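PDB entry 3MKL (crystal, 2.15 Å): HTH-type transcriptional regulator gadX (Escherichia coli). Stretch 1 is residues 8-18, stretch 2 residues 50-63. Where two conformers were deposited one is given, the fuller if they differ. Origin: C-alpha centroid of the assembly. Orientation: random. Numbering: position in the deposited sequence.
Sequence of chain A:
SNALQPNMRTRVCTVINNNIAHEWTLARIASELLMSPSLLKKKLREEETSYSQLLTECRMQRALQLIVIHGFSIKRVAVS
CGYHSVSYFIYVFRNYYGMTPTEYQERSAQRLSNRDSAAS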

HETATM    1  N   MSE A   8     -15.840   4.041  -2.730  1.00 38.43           N
HETATM    2  CA  MSE A   8     -14.761   5.028  -2.654  1.00 35.80           C
HETATM    3  C   MSE A   8     -13.396   4.402  -2.381  1.00 34.03           C
HETATM    4  O   MSE A   8     -12.410   4.792  -2.990  1.00 32.85           O
ATOM      5  N   ARG A   9     -13.353   3.422  -1.489  1.00 33.69           N
ATOM      6  CA  ARG A   9     -12.117   2.696  -1.213  1.00 33.45           C
ATOM      7  C   ARG A   9     -11.543   1.984  -2.460  1.00 33.51           C
ATOM      8  O   ARG A   9     -10.323   1.995  -2.663  1.00 32.10           O
ATOM      9  N   THR A  10     -12.423   1.392  -3.275  1.00 34.38           N
ATOM     10  CA  THR A  10     -12.037   0.771  -4.560  1.00 36.05           C
ATOM     11  C   THR A  10     -11.403   1.768  -5.532  1.00 34.94           C
ATOM     12  O   THR A  10     -10.375   1.470  -6.131  1.00 35.07           O
ATOM     13  N   ARG A  11     -12.013   2.950  -5.667  1.00 33.86           N
ATOM     14  CA  ARG A  11     -11.501   3.994  -6.575  1.00 33.00           C
ATOM     15  C   ARG A  11     -10.135   4.535  -6.166  1.00 30.72           C
ATOM     16  O   ARG A  11      -9.310   4.824  -7.025  1.00 30.90           O
ATOM     17  N   VAL A  12      -9.932   4.673  -4.856  1.00 29.32           N
ATOM     18  CA  VAL A  12      -8.666   5.069  -4.242  1.00 27.91           C
ATOM     19  C   VAL A  12      -7.592   3.979  -4.439  1.00 29.07           C
ATOM     20  O   VAL A  12      -6.493   4.275  -4.868  1.00 29.85           O
ATOM     21  N   CYS A  13      -7.904   2.719  -4.148  1.00 30.58           N
ATOM     22  CA  CYS A  13      -6.972   1.620  -4.452  1.00 32.24           C
ATOM     23  C   CYS A  13      -6.603   1.583  -5.935  1.00 33.46           C
ATOM     24  O   CYS A  13      -5.468   1.275  -6.277  1.00 34.35           O
ATOM     25  N   THR A  14      -7.542   1.934  -6.819  1.00 33.42           N
ATOM     26  CA  THR A  14      -7.220   2.000  -8.256  1.00 34.50           C
ATOM     27  C   THR A  14      -6.211   3.121  -8.581  1.00 33.13           C
ATOM     28  O   THR A  14      -5.325   2.946  -9.414  1.00 33.39           O
ATOM     29  N   VAL A  15      -6.362   4.269  -7.927  1.00 30.87           N
ATOM     30  CA  VAL A  15      -5.411   5.348  -8.087  1.00 29.71           C
ATOM     31  C   VAL A  15      -4.034   4.889  -7.595  1.00 30.45           C
ATOM     32  O   VAL A  15      -3.053   4.970  -8.318  1.00 32.14           O
ATOM     33  N   ILE A  16      -3.992   4.383  -6.362  1.00 29.70           N
ATOM     34  CA  ILE A  16      -2.753   3.945  -5.719  1.00 29.74           C
ATOM     35  C   ILE A  16      -2.025   2.847  -6.510  1.00 32.06           C
ATOM     36  O   ILE A  16      -0.820   2.932  -6.702  1.00 31.88           O
ATOM     37  N   ASN A  17      -2.759   1.839  -6.974  1.00 34.18           N
ATOM     38  CA  ASN A  17      -2.147   0.723  -7.723  1.00 37.91           C
ATOM     39  C   ASN A  17      -1.599   1.073  -9.102  1.00 40.61           C
ATOM     40  O   ASN A  17      -0.863   0.274  -9.700  1.00 43.50           O
ATOM     41  N   ASN A  18      -1.947   2.257  -9.602  1.00 40.54           N
ATOM     42  CA  ASN A  18      -1.381   2.760 -10.843  1.00 42.74           C
ATOM     43  C   ASN A  18       0.088   3.147 -10.689  1.00 43.20           C
ATOM     44  O   ASN A  18       0.835   3.141 -11.664  1.00 45.56           O
ATOM     45  N   SER A  50      -9.023   4.846   5.985  1.00 31.96           N
ATOM     46  CA  SER A  50      -8.404   6.113   5.612  1.00 30.33           C
ATOM     47  C   SER A  50      -7.557   5.867   4.389  1.00 28.18           C
ATOM     48  O   SER A  50      -7.392   4.700   3.968  1.00 28.86           O
ATOM     49  N   TYR A  51      -7.036   6.944   3.810  1.00 43.26           N
ATOM     50  CA  TYR A  51      -6.176   6.811   2.652  1.00 39.75           C
ATOM     51  C   TYR A  51      -4.934   6.017   3.063  1.00 38.21           C
ATOM     52  O   TYR A  51      -4.471   5.153   2.311  1.00 36.37           O
ATOM     53  N   SER A  52      -4.440   6.255   4.281  1.00 38.35           N
ATOM     54  CA  SER A  52      -3.191   5.627   4.719  1.00 37.90           C
ATOM     55  C   SER A  52      -3.345   4.130   4.969  1.00 36.93           C
ATOM     56  O   SER A  52      -2.414   3.370   4.737  1.00 36.77           O
ATOM     57  N   GLN A  53      -4.521   3.701   5.409  1.00 37.45           N
ATOM     58  CA  GLN A  53      -4.770   2.284   5.597  1.00 37.08           C
ATOM     59  C   GLN A  53      -4.807   1.615   4.253  1.00 35.42           C
ATOM     60  O   GLN A  53      -4.225   0.546   4.073  1.00 35.10           O
ATOM     61  N   LEU A  54      -5.475   2.262   3.307  1.00 34.27           N
ATOM     62  CA  LEU A  54      -5.592   1.724   1.959  1.00 33.63           C
ATOM     63  C   LEU A  54      -4.228   1.653   1.284  1.00 31.70           C
ATOM     64  O   LEU A  54      -3.918   0.673   0.628  1.00 31.74           O
ATOM     65  N   LEU A  55      -3.422   2.696   1.460  1.00 30.72           N
ATOM     66  CA  LEU A  55      -2.051   2.708   0.957  1.00 30.61           C
ATOM     67  C   LEU A  55      -1.294   1.461   1.411  1.00 30.40           C
ATOM     68  O   LEU A  55      -0.763   0.692   0.583  1.00 30.47           O
ATOM     69  N   THR A  56      -1.274   1.253   2.727  1.00 30.38           N
ATOM     70  CA  THR A  56      -0.566   0.131   3.328  1.00 30.68           C
ATOM     71  C   THR A  56      -1.042  -1.188   2.734  1.00 31.07           C
ATOM     72  O   THR A  56      -0.239  -2.008   2.331  1.00 31.22           O
ATOM     73  N   GLU A  57      -2.348  -1.367   2.661  1.00 32.43           N
ATOM     74  CA  GLU A  57      -2.925  -2.601   2.169  1.00 34.83           C
ATOM     75  C   GLU A  57      -2.525  -2.894   0.720  1.00 34.18           C
ATOM     76  O   GLU A  57      -2.143  -4.014   0.390  1.00 34.99           O
ATOM     77  N   CYS A  58      -2.585  -1.864  -0.120  1.00 33.28           N
ATOM     78  CA  CYS A  58      -2.101  -1.931  -1.489  1.00 33.69           C
ATOM     79  C   CYS A  58      -0.620  -2.323  -1.517  1.00 33.19           C
ATOM     80  O   CYS A  58      -0.189  -3.126  -2.328  1.00 34.32           O
ATOM     81  N   ARG A  59       0.161  -1.751  -0.618  1.00 31.34           N
ATOM     82  CA  ARG A  59       1.573  -2.035  -0.629  1.00 31.67           C
ATOM     83  C   ARG A  59       1.868  -3.466  -0.154  1.00 32.64           C
ATOM     84  O   ARG A  59       2.762  -4.123  -0.697  1.00 33.51           O
HETATM   85  N   MSE A  60       1.128  -3.960   0.839  1.00 32.72           N
HETATM   86  CA  MSE A  60       1.314  -5.358   1.257  1.00 33.83           C
HETATM   87  C   MSE A  60       0.907  -6.321   0.161  1.00 35.82           C
HETATM   88  O   MSE A  60       1.508  -7.384   0.006  1.00 36.57           O
ATOM     89  N   GLN A  61      -0.107  -5.944  -0.607  1.00 37.35           N
ATOM     90  CA  GLN A  61      -0.583  -6.806  -1.671  1.00 41.12           C
ATOM     91  C   GLN A  61       0.464  -6.917  -2.778  1.00 41.57           C
ATOM     92  O   GLN A  61       0.653  -8.002  -3.355  1.00 44.31           O
ATOM     93  N   ARG A  62       1.156  -5.809  -3.055  0.50 39.73           N
ATOM     94  CA  ARG A  62       2.215  -5.777  -4.066  0.50 40.74           C
ATOM     95  C   ARG A  62       3.453  -6.515  -3.580  0.50 40.65           C
ATOM     96  O   ARG A  62       4.135  -7.184  -4.366  0.50 42.68           O
ATOM     97  N   ALA A  63       3.733  -6.398  -2.278  1.00 38.42           N
ATOM     98  CA  ALA A  63       4.871  -7.073  -1.658  1.00 38.26           C
ATOM     99  C   ALA A  63       4.836  -8.584  -1.858  1.00 40.79           C
ATOM    100  O   ALA A  63       5.886  -9.193  -2.022  1.00 41.44           O
TER

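Leu54 forms the apolar centre of this contact. Its CA-to-CB bond points toward the first helix, with chi1 m and chi2 t. The side chain sits as a knob in a hole made by Arg9, Val12, Cys13 and Ile16. Of all the residues here, Leu54 has the largest area covered by the other stretch. CD1 of Leu54 lies 3.8 Å from CG1 of Val12, which points toward the second helix with chi1 t. CD2 of Leu54 lies 4.0 Å from SG of Cys13.

Ile16 carries the apolar packing further along. It points toward the second helix, with chi1 m and chi2 t. CD1 of Ile16 reaches back to CB of Leu54 at 4.4 Å. CG2 of Ile16 meets CD1 of Leu55 at 3.6 Å and CB of Cys58 at 3.8 Å. Leu55 starts out sideways, but its t, p rotamer brings the end of the side chain nearer to Ile16. Cys58 points toward the first helix with chi1 m. SG of Cys58 lies 3.6 Å from SG of Cys13, which is also m. That distance is far too long for a disulfide, so the two sulfurs simply pack against each other.

The helices cross at -55°, and their axes come within 9.8 Å. Their backbones are closest in register at Cys13 and Leu54, whose CA atoms are 6.6 Å apart. Residues on the outer sides of the helices, such as Thr10, Thr14, Ser52 and Thr56, point away and take no part.

Polar groups border the apolar centre. At one end, Arg9 starts sideways, and its p, t, m rotamer brings the guanidinium nearer to the second helix. NH1 of Arg9 lies 3.5 Å from CD2 of Leu54. NH1 of Arg9 also makes a long salt bridge to OE1 of Glu57, at 3.8 Å. The carboxylate oxygen sits at the edge of the guanidinium, near its plane.

At the other end, Asn17 (chi1 m) brings its amide nearer to the second helix. OD1 of Asn17 lies 3.7 Å from CB of Cys58 and 3.4 Å from NH2 of Arg62. Arg62 points toward the first helix with a t, p, p rotamer, in the one conformer given of two deposited.

No clear direct hydrogen bond joins the stretches, but two waters bridge them. Water 1 donates to OD1 of Asn17 at 2.6 Å and to O of Cys58 at 2.7 Å. Water 2 donates to O of Asn17 at 3.0 Å and accepts from NH1 of Arg62 at 3.1 Å.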

HETATM    1  CB  MSE A   8     -15.069   6.128  -1.640  1.00 35.45           C
HETATM    2  CG  MSE A   8     -14.112   7.309  -1.727  1.00 35.52           C
HETATM    3 SE   MSE A   8     -14.240   8.296  -3.413  1.00 41.78          SE
HETATM    4  CE  MSE A   8     -16.158   8.685  -3.353  1.00 40.40           C
ATOM      5  CB  ARG A   9     -12.267   1.740  -0.016  1.00 34.12           C
ATOM      6  CG  ARG A   9     -13.315   0.599  -0.125  1.00 37.89           C
ATOM      7  CD  ARG A   9     -13.525  -0.090   1.274  1.00 42.20           C
ATOM      8  NE  ARG A   9     -12.246  -0.525   1.855  1.00 45.75           N
ATOM      9  CZ  ARG A   9     -11.976  -0.731   3.152  1.00 48.45           C
ATOM     10  NH1 ARG A   9     -10.748  -1.115   3.490  1.00 47.83           N
ATOM     11  NH2 ARG A   9     -12.895  -0.568   4.111  1.00 49.69           N
ATOM     12  CB  THR A  10     -13.237   0.076  -5.241  1.00 38.22           C
ATOM     13  OG1 THR A  10     -13.712  -0.960  -4.379  1.00 40.33           O
ATOM     14  CG2 THR A  10     -12.847  -0.548  -6.584  1.00 40.49           C
ATOM     15  CB  ARG A  11     -12.498   5.144  -6.717  1.00 32.21           C
ATOM     16  CG  ARG A  11     -13.704   4.766  -7.534  1.00 35.79           C
ATOM     17  CD  ARG A  11     -14.804   5.761  -7.340  1.00 39.19           C
ATOM     18  NE  ARG A  11     -14.503   7.012  -8.027  1.00 40.79           N
ATOM     19  CZ  ARG A  11     -15.098   8.171  -7.760  1.00 41.62           C
ATOM     20  NH1 ARG A  11     -16.029   8.237  -6.818  1.00 43.16           N
ATOM     21  NH2 ARG A  11     -14.759   9.264  -8.438  1.00 40.58           N
ATOM     22  CB  VAL A  12      -8.860   5.391  -2.723  1.00 27.20           C
ATOM     23  CG1 VAL A  12      -7.521   5.481  -1.995  1.00 25.80           C
ATOM     24  CG2 VAL A  12      -9.635   6.670  -2.530  1.00 24.94           C
ATOM     25  CB  CYS A  13      -7.532   0.271  -3.994  1.00 33.90           C
ATOM     26  SG  CYS A  13      -7.606   0.144  -2.184  1.00 36.67           S
ATOM     27  CB  THR A  14      -8.482   2.132  -9.153  1.00 35.37           C
ATOM     28  OG1 THR A  14      -9.410   1.079  -8.838  1.00 37.84           O
ATOM     29  CG2 THR A  14      -8.083   2.037 -10.665  1.00 37.97           C
ATOM     30  CB  VAL A  15      -5.871   6.581  -7.283  1.00 28.76           C
ATOM     31  CG1 VAL A  15      -4.802   7.675  -7.300  1.00 25.16           C
ATOM     32  CG2 VAL A  15      -7.217   7.056  -7.797  1.00 27.07           C
ATOM     33  CB  ILE A  16      -3.006   3.444  -4.279  1.00 28.57           C
ATOM     34  CG1 ILE A  16      -3.616   4.563  -3.417  1.00 25.53           C
ATOM     35  CG2 ILE A  16      -1.700   2.890  -3.684  1.00 29.71           C
ATOM     36  CD1 ILE A  16      -3.979   4.137  -1.986  1.00 22.04           C
ATOM     37  CB  ASN A  17      -3.091  -0.476  -7.814  1.00 38.74           C
ATOM     38  CG  ASN A  17      -3.165  -1.237  -6.515  1.00 38.06           C
ATOM     39  OD1 ASN A  17      -2.161  -1.336  -5.795  1.00 36.69           O
ATOM     40  ND2 ASN A  17      -4.359  -1.764  -6.183  1.00 35.80           N
ATOM     41  CB  ASN A  18      -2.191   3.951 -11.358  1.00 42.64           C
ATOM     42  CG  ASN A  18      -3.434   3.527 -12.160  1.00 46.09           C
ATOM     43  OD1 ASN A  18      -3.778   2.339 -12.233  1.00 49.99           O
ATOM     44  ND2 ASN A  18      -4.116   4.510 -12.756  1.00 47.10           N
ATOM     45  CB  SER A  50      -7.542   6.650   6.740  1.00 31.38           C
ATOM     46  OG  SER A  50      -6.568   5.692   7.080  1.00 34.47           O
ATOM     47  CB  TYR A  51      -5.850   8.182   2.029  1.00 39.88           C
ATOM     48  CG  TYR A  51      -4.613   8.832   2.589  1.00 40.07           C
ATOM     49  CD1 TYR A  51      -3.347   8.498   2.092  1.00 39.80           C
ATOM     50  CD2 TYR A  51      -4.694   9.757   3.628  1.00 40.26           C
ATOM     51  CE1 TYR A  51      -2.181   9.079   2.616  1.00 41.56           C
ATOM     52  CE2 TYR A  51      -3.536  10.354   4.157  1.00 42.58           C
ATOM     53  CZ  TYR A  51      -2.286  10.009   3.636  1.00 42.95           C
ATOM     54  OH  TYR A  51      -1.136  10.572   4.129  1.00 45.55           O
ATOM     55  CB  SER A  52      -2.570   6.338   5.921  1.00 39.96           C
ATOM     56  OG  SER A  52      -3.515   6.506   6.960  1.00 44.42           O
ATOM     57  CB  GLN A  53      -6.051   2.028   6.396  1.00 39.89           C
ATOM     58  CG  GLN A  53      -5.795   2.180   7.892  1.00 41.71           C
ATOM     59  CD  GLN A  53      -7.035   2.075   8.751  1.00 45.95           C
ATOM     60  OE1 GLN A  53      -8.159   2.233   8.271  1.00 45.54           O
ATOM     61  NE2 GLN A  53      -6.830   1.824  10.054  1.00 49.66           N
ATOM     62  CB  LEU A  54      -6.590   2.540   1.143  1.00 33.42           C
ATOM     63  CG  LEU A  54      -8.046   2.407   1.623  1.00 35.88           C
ATOM     64  CD1 LEU A  54      -8.954   3.278   0.786  1.00 34.02           C
ATOM     65  CD2 LEU A  54      -8.539   0.932   1.617  1.00 38.27           C
ATOM     66  CB  LEU A  55      -1.317   3.991   1.380  1.00 30.37           C
ATOM     67  CG  LEU A  55       0.014   4.365   0.706  1.00 32.69           C
ATOM     68  CD1 LEU A  55      -0.064   4.253  -0.821  1.00 32.37           C
ATOM     69  CD2 LEU A  55       0.465   5.798   1.108  1.00 33.06           C
ATOM     70  CB  THR A  56      -0.706   0.144   4.879  1.00 31.74           C
ATOM     71  OG1 THR A  56       0.077   1.229   5.404  1.00 32.23           O
ATOM     72  CG2 THR A  56      -0.258  -1.158   5.499  1.00 30.29           C
ATOM     73  CB  GLU A  57      -4.437  -2.560   2.362  1.00 37.24           C
ATOM     74  CG  GLU A  57      -4.821  -2.823   3.828  1.00 42.21           C
ATOM     75  CD  GLU A  57      -6.068  -2.079   4.304  1.00 46.68           C
ATOM     76  OE1 GLU A  57      -6.949  -1.732   3.478  1.00 49.08           O
ATOM     77  OE2 GLU A  57      -6.175  -1.871   5.528  1.00 49.33           O
ATOM     78  CB  CYS A  58      -2.286  -0.568  -2.154  1.00 33.58           C
ATOM     79  SG  CYS A  58      -3.990  -0.152  -2.553  1.00 36.60           S
ATOM     80  CB  ARG A  59       2.353  -0.986   0.177  1.00 30.24           C
ATOM     81  CG  ARG A  59       2.408   0.331  -0.529  1.00 30.20           C
ATOM     82  CD  ARG A  59       3.006   1.445   0.303  1.00 29.12           C
ATOM     83  NE  ARG A  59       3.335   2.527  -0.608  1.00 33.12           N
ATOM     84  CZ  ARG A  59       3.628   3.765  -0.250  1.00 32.51           C
ATOM     85  NH1 ARG A  59       3.916   4.645  -1.183  1.00 34.35           N
ATOM     86  NH2 ARG A  59       3.647   4.112   1.026  1.00 32.83           N
HETATM   87  CB  MSE A  60       0.574  -5.685   2.557  1.00 34.48           C
HETATM   88  CG  MSE A  60       1.054  -4.917   3.754  1.00 32.92           C
HETATM   89 SE   MSE A  60       2.946  -5.127   4.133  1.00 32.65          SE
HETATM   90  CE  MSE A  60       3.741  -3.590   3.287  1.00 30.88           C
ATOM     91  CB  GLN A  61      -1.937  -6.313  -2.188  1.00 43.18           C
ATOM     92  CG  GLN A  61      -3.094  -6.635  -1.217  1.00 47.23           C
ATOM     93  CD  GLN A  61      -4.459  -6.142  -1.697  1.00 51.63           C
ATOM     94  OE1 GLN A  61      -4.573  -5.102  -2.331  1.00 53.42           O
ATOM     95  NE2 GLN A  61      -5.499  -6.892  -1.380  1.00 57.09           N
ATOM     96  CB  ARG A  62       2.568  -4.339  -4.447  0.50 39.76           C
ATOM     97  CG  ARG A  62       3.528  -4.208  -5.629  0.50 42.78           C
ATOM     98  CD  ARG A  62       2.905  -4.697  -6.945  0.50 46.06           C
ATOM     99  NE  ARG A  62       1.550  -4.174  -7.144  0.50 46.54           N
ATOM    100  CZ  ARG A  62       1.225  -3.188  -7.983  0.50 46.79           C
ATOM    101  NH1 ARG A  62       2.153  -2.605  -8.731  0.50 48.18           N
ATOM    102  NH2 ARG A  62      -0.037  -2.792  -8.077  0.50 44.67           N
ATOM    103  CB  ALA A  63       4.976  -6.729  -0.188  1.00 35.85           C
TER
HETATM  104  O   HOH W   1      -1.276  -3.511  -4.791  1.00 37.19           O
HETATM  105  O   HOH W   2       2.127   0.410  -9.589  1.00 46.08           O